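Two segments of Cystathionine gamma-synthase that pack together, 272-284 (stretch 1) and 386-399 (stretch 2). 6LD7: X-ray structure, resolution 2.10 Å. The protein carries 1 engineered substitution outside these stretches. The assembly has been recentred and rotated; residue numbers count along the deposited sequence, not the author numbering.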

# COMPACT_ATOMS: atom_id res chain seq x y z
N ALA C 272 -22.42 -18.24 22.29
CA ALA C 272 -23.32 -17.41 23.12
C ALA C 272 -24.55 -17.00 22.32
O ALA C 272 -25.61 -17.03 22.85
CB ALA C 272 -22.58 -16.25 23.66
N ILE C 273 -24.42 -16.73 21.01
CA ILE C 273 -25.55 -16.18 20.28
C ILE C 273 -26.48 -17.33 20.02
O ILE C 273 -27.74 -17.14 20.06
CB ILE C 273 -25.08 -15.45 19.00
CG1 ILE C 273 -24.47 -14.11 19.42
CG2 ILE C 273 -26.21 -15.26 18.04
CD1 ILE C 273 -23.60 -13.45 18.40
N ALA C 274 -25.94 -18.48 19.69
CA ALA C 274 -26.76 -19.70 19.45
C ALA C 274 -27.57 -20.04 20.71
O ALA C 274 -28.76 -20.37 20.59
CB ALA C 274 -25.90 -20.87 19.01
N GLU C 275 -26.96 -19.99 21.88
CA GLU C 275 -27.73 -20.12 23.15
C GLU C 275 -28.89 -19.10 23.20
O GLU C 275 -29.94 -19.47 23.71
CB GLU C 275 -26.87 -19.88 24.40
CG GLU C 275 -26.26 -21.10 25.02
CD GLU C 275 -26.81 -21.47 26.39
OE1 GLU C 275 -28.03 -21.53 26.51
OE2 GLU C 275 -25.99 -21.67 27.34
N LEU C 276 -28.71 -17.80 22.89
CA LEU C 276 -29.84 -16.83 23.02
C LEU C 276 -30.93 -17.22 22.00
O LEU C 276 -32.11 -17.20 22.33
CB LEU C 276 -29.33 -15.44 22.71
CG LEU C 276 -30.41 -14.39 22.48
CD1 LEU C 276 -30.99 -13.96 23.86
CD2 LEU C 276 -29.85 -13.18 21.75
N LEU C 277 -30.56 -17.57 20.77
CA LEU C 277 -31.55 -17.67 19.67
C LEU C 277 -32.28 -19.02 19.78
O LEU C 277 -33.46 -19.08 19.51
CB LEU C 277 -30.87 -17.56 18.30
CG LEU C 277 -30.23 -16.21 17.99
CD1 LEU C 277 -29.62 -16.28 16.62
CD2 LEU C 277 -31.22 -15.06 18.07
N ASP C 278 -31.62 -20.07 20.18
CA ASP C 278 -32.25 -21.41 20.17
C ASP C 278 -33.34 -21.50 21.26
O ASP C 278 -33.00 -21.40 22.42
CB ASP C 278 -31.22 -22.49 20.43
CG ASP C 278 -31.79 -23.90 20.31
OD1 ASP C 278 -32.58 -24.17 19.39
OD2 ASP C 278 -31.35 -24.75 21.07
N GLY C 279 -34.57 -21.75 20.87
CA GLY C 279 -35.74 -21.76 21.77
C GLY C 279 -36.22 -20.37 22.16
O GLY C 279 -37.14 -20.31 22.89
N HIS C 280 -35.67 -19.24 21.70
CA HIS C 280 -36.29 -17.92 21.98
C HIS C 280 -37.68 -17.92 21.31
O HIS C 280 -37.85 -18.49 20.21
CB HIS C 280 -35.40 -16.79 21.50
CG HIS C 280 -35.87 -15.42 21.86
ND1 HIS C 280 -36.97 -14.87 21.25
CD2 HIS C 280 -35.38 -14.51 22.74
CE1 HIS C 280 -37.15 -13.65 21.72
NE2 HIS C 280 -36.21 -13.41 22.65
N ALA C 281 -38.64 -17.26 21.92
CA ALA C 281 -40.03 -17.26 21.45
C ALA C 281 -40.12 -16.67 20.04
O ALA C 281 -41.02 -17.01 19.36
CB ALA C 281 -40.90 -16.48 22.45
N MET C 282 -39.27 -15.74 19.63
CA MET C 282 -39.43 -15.08 18.31
C MET C 282 -38.70 -15.87 17.22
O MET C 282 -38.70 -15.43 16.08
CB MET C 282 -38.90 -13.65 18.39
CG MET C 282 -39.84 -12.69 19.12
SD MET C 282 -41.42 -12.66 18.20
CE MET C 282 -40.96 -11.95 16.63
N VAL C 283 -38.03 -16.98 17.55
CA VAL C 283 -37.17 -17.73 16.59
C VAL C 283 -37.73 -19.14 16.40
O VAL C 283 -37.74 -19.87 17.38
CB VAL C 283 -35.73 -17.79 17.12
CG1 VAL C 283 -34.84 -18.56 16.19
CG2 VAL C 283 -35.15 -16.42 17.35
N ASN C 284 -38.15 -19.49 15.19
CA ASN C 284 -38.74 -20.80 14.84
C ASN C 284 -37.64 -21.83 14.65
O ASN C 284 -37.93 -22.93 14.91
CB ASN C 284 -39.59 -20.75 13.55
CG ASN C 284 -40.74 -19.77 13.71
OD1 ASN C 284 -41.21 -19.51 14.82
ND2 ASN C 284 -41.18 -19.17 12.63
N ASP C 386 -27.60 -6.15 21.38
CA ASP C 386 -28.09 -5.78 20.03
C ASP C 386 -29.12 -6.78 19.53
O ASP C 386 -30.20 -6.32 19.04
CB ASP C 386 -26.92 -5.65 19.06
CG ASP C 386 -27.09 -4.62 17.94
OD1 ASP C 386 -27.84 -3.61 18.12
OD2 ASP C 386 -26.42 -4.83 16.87
N LEU C 387 -28.87 -8.09 19.64
CA LEU C 387 -29.86 -9.09 19.14
C LEU C 387 -31.15 -9.10 19.98
O LEU C 387 -32.29 -9.23 19.39
CB LEU C 387 -29.25 -10.47 19.06
CG LEU C 387 -28.11 -10.62 18.07
CD1 LEU C 387 -27.38 -11.91 18.31
CD2 LEU C 387 -28.59 -10.53 16.63
N ARG C 388 -31.04 -9.08 21.31
CA ARG C 388 -32.25 -8.92 22.15
C ARG C 388 -33.05 -7.71 21.70
O ARG C 388 -34.24 -7.80 21.70
CB ARG C 388 -31.93 -8.71 23.63
CG ARG C 388 -31.45 -9.98 24.31
CD ARG C 388 -31.42 -9.74 25.83
NE ARG C 388 -30.45 -10.70 26.20
CZ ARG C 388 -29.18 -10.48 26.54
NH1 ARG C 388 -28.66 -9.29 26.77
NH2 ARG C 388 -28.45 -11.55 26.72
N ALA C 389 -32.47 -6.54 21.44
CA ALA C 389 -33.33 -5.36 21.09
C ALA C 389 -33.91 -5.60 19.68
O ALA C 389 -35.08 -5.25 19.40
CB ALA C 389 -32.57 -4.05 21.24
N GLY C 390 -33.20 -6.34 18.83
CA GLY C 390 -33.76 -6.69 17.51
C GLY C 390 -34.97 -7.65 17.66
O GLY C 390 -35.99 -7.43 17.02
N LEU C 391 -34.87 -8.66 18.51
CA LEU C 391 -35.96 -9.65 18.70
C LEU C 391 -37.19 -8.95 19.33
O LEU C 391 -38.34 -9.25 18.97
CB LEU C 391 -35.41 -10.73 19.62
CG LEU C 391 -34.39 -11.67 18.97
CD1 LEU C 391 -33.85 -12.63 20.01
CD2 LEU C 391 -35.00 -12.44 17.82
N SER C 392 -36.93 -7.94 20.15
CA SER C 392 -37.96 -7.09 20.79
C SER C 392 -38.68 -6.18 19.78
O SER C 392 -39.92 -6.19 19.74
CB SER C 392 -37.27 -6.34 21.87
OG SER C 392 -38.18 -5.52 22.48
N ARG C 393 -37.95 -5.48 18.91
CA ARG C 393 -38.60 -4.74 17.81
C ARG C 393 -39.46 -5.67 16.95
O ARG C 393 -40.63 -5.23 16.59
CB ARG C 393 -37.63 -4.12 16.82
CG ARG C 393 -36.90 -2.87 17.29
CD ARG C 393 -35.96 -2.58 16.07
NE ARG C 393 -34.82 -2.45 16.86
CZ ARG C 393 -33.64 -2.98 16.86
NH1 ARG C 393 -33.07 -3.71 15.95
NH2 ARG C 393 -32.99 -2.64 17.94
N ALA C 394 -38.94 -6.84 16.60
CA ALA C 394 -39.69 -7.83 15.79
C ALA C 394 -40.99 -8.25 16.52
O ALA C 394 -42.00 -8.37 15.88
CB ALA C 394 -38.87 -9.07 15.51
N GLU C 395 -40.91 -8.61 17.78
CA GLU C 395 -42.06 -9.01 18.61
C GLU C 395 -43.16 -7.93 18.56
O GLU C 395 -44.32 -8.30 18.36
CB GLU C 395 -41.62 -9.24 20.05
CG GLU C 395 -42.78 -9.58 20.96
CD GLU C 395 -42.37 -10.15 22.31
OE1 GLU C 395 -43.27 -10.51 23.07
OE2 GLU C 395 -41.17 -10.23 22.60
N ALA C 396 -42.80 -6.65 18.58
CA ALA C 396 -43.74 -5.49 18.57
C ALA C 396 -44.46 -5.33 17.22
O ALA C 396 -45.45 -4.65 17.24
CB ALA C 396 -43.01 -4.24 18.96
N THR C 397 -44.03 -5.93 16.10
CA THR C 397 -44.91 -6.17 14.93
C THR C 397 -45.89 -7.23 15.47
O THR C 397 -46.18 -7.13 16.63
CB THR C 397 -44.04 -6.41 13.70
OG1 THR C 397 -43.49 -7.72 13.73
CG2 THR C 397 -42.95 -5.36 13.56
N LEU C 398 -46.23 -8.30 14.79
CA LEU C 398 -47.13 -9.38 15.35
C LEU C 398 -48.53 -8.83 15.71
O LEU C 398 -48.64 -7.98 16.64
CB LEU C 398 -46.53 -10.08 16.58
CG LEU C 398 -45.27 -10.91 16.36
CD1 LEU C 398 -45.08 -11.92 17.46
CD2 LEU C 398 -45.29 -11.60 15.01
N THR C 399 -49.56 -9.34 15.01
CA THR C 399 -50.99 -8.91 15.07
C THR C 399 -51.88 -10.15 14.92
O THR C 399 -52.07 -10.89 15.89
CB THR C 399 -51.33 -7.87 13.99
OG1 THR C 399 -51.07 -8.57 12.76
CG2 THR C 399 -50.56 -6.56 14.07

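No hydrogen bond crosses between these two stretches; they are held by apolar packing, which buries 530 Å² counted over both sides. Helix 272-277 and helix 386-396 run in roughly the same direction, with axes 25° apart and never closer than 11.2 Å, a gap that side chains must fill. Beyond the first helix, the loop comes nearer: the CA atoms of Met-282 and Leu-391 lie 6.5 Å apart.

Contacts between branched aliphatic side chains fill the space between the helices. Ile-273 CG2 meets Leu-387 CD1 at 3.6 Å, and Leu-276, whose CA-to-CB bond points toward the second helix, sets its CD2 3.9 Å from Leu-387 CB. Leu-387 thus serves two residues three positions, nearly one turn, apart. Leu-391, a turn further on, is the next such hub. Leu-391 CD1 lies 4.1 Å from Leu-277 CD2, while Leu-391 CD2 reaches Val-283 CG2 at 4.0 Å and Met-282 CB at 4.1 Å. The forked end of leucine suits this place, because its two methyls meet different neighbours. Leu-277 starts sideways, but its end comes nearer to the second helix.

The same Leu-391 CD1 makes a CH-pi contact with His-280, sitting 3.6 Å from the centroid of the ring formed by CG, ND1, CD2, CE1 and NE2, and only 12° off its normal. An imidazole offers a flat face to a methyl while keeping polar atoms at its edge. Here His-280 ND1 accepts a hydrogen bond from Met-282 N at 2.9 Å, nearly straight at 175°. That bond lies within the first stretch, yet it links two loop residues that both touch Leu-391, inside the type I turn from His-280 to Val-283.

Met-282 gives up more surface to the other stretch than any other residue, 111 Å². Its unbranched side chain, m at all three chi angles, runs along the second helix. Met-282 CG is 3.8 Å from Leu-391 O, Met-282 CE is 3.7 Å from Ala-394 CB and 3.5 Å from Glu-395 N, and Met-282 SD is 3.8 Å from Leu-398 CD1. These are packing contacts; Leu-391 O already accepts a hydrogen bond from Glu-395 N within its helix. The small Ala-394 lets the methionine methyl lie close to the backbone.

At the more exposed margin, Arg-388 packs along Leu-276, with Arg-388 CG 4.0 Å from Leu-276 CD1 and its guanidinium oblique to the same methyl; Glu-395 CB lies 3.9 Å from Met-282 SD. The aliphatic part of a long side chain can pack on an apolar neighbour in this way.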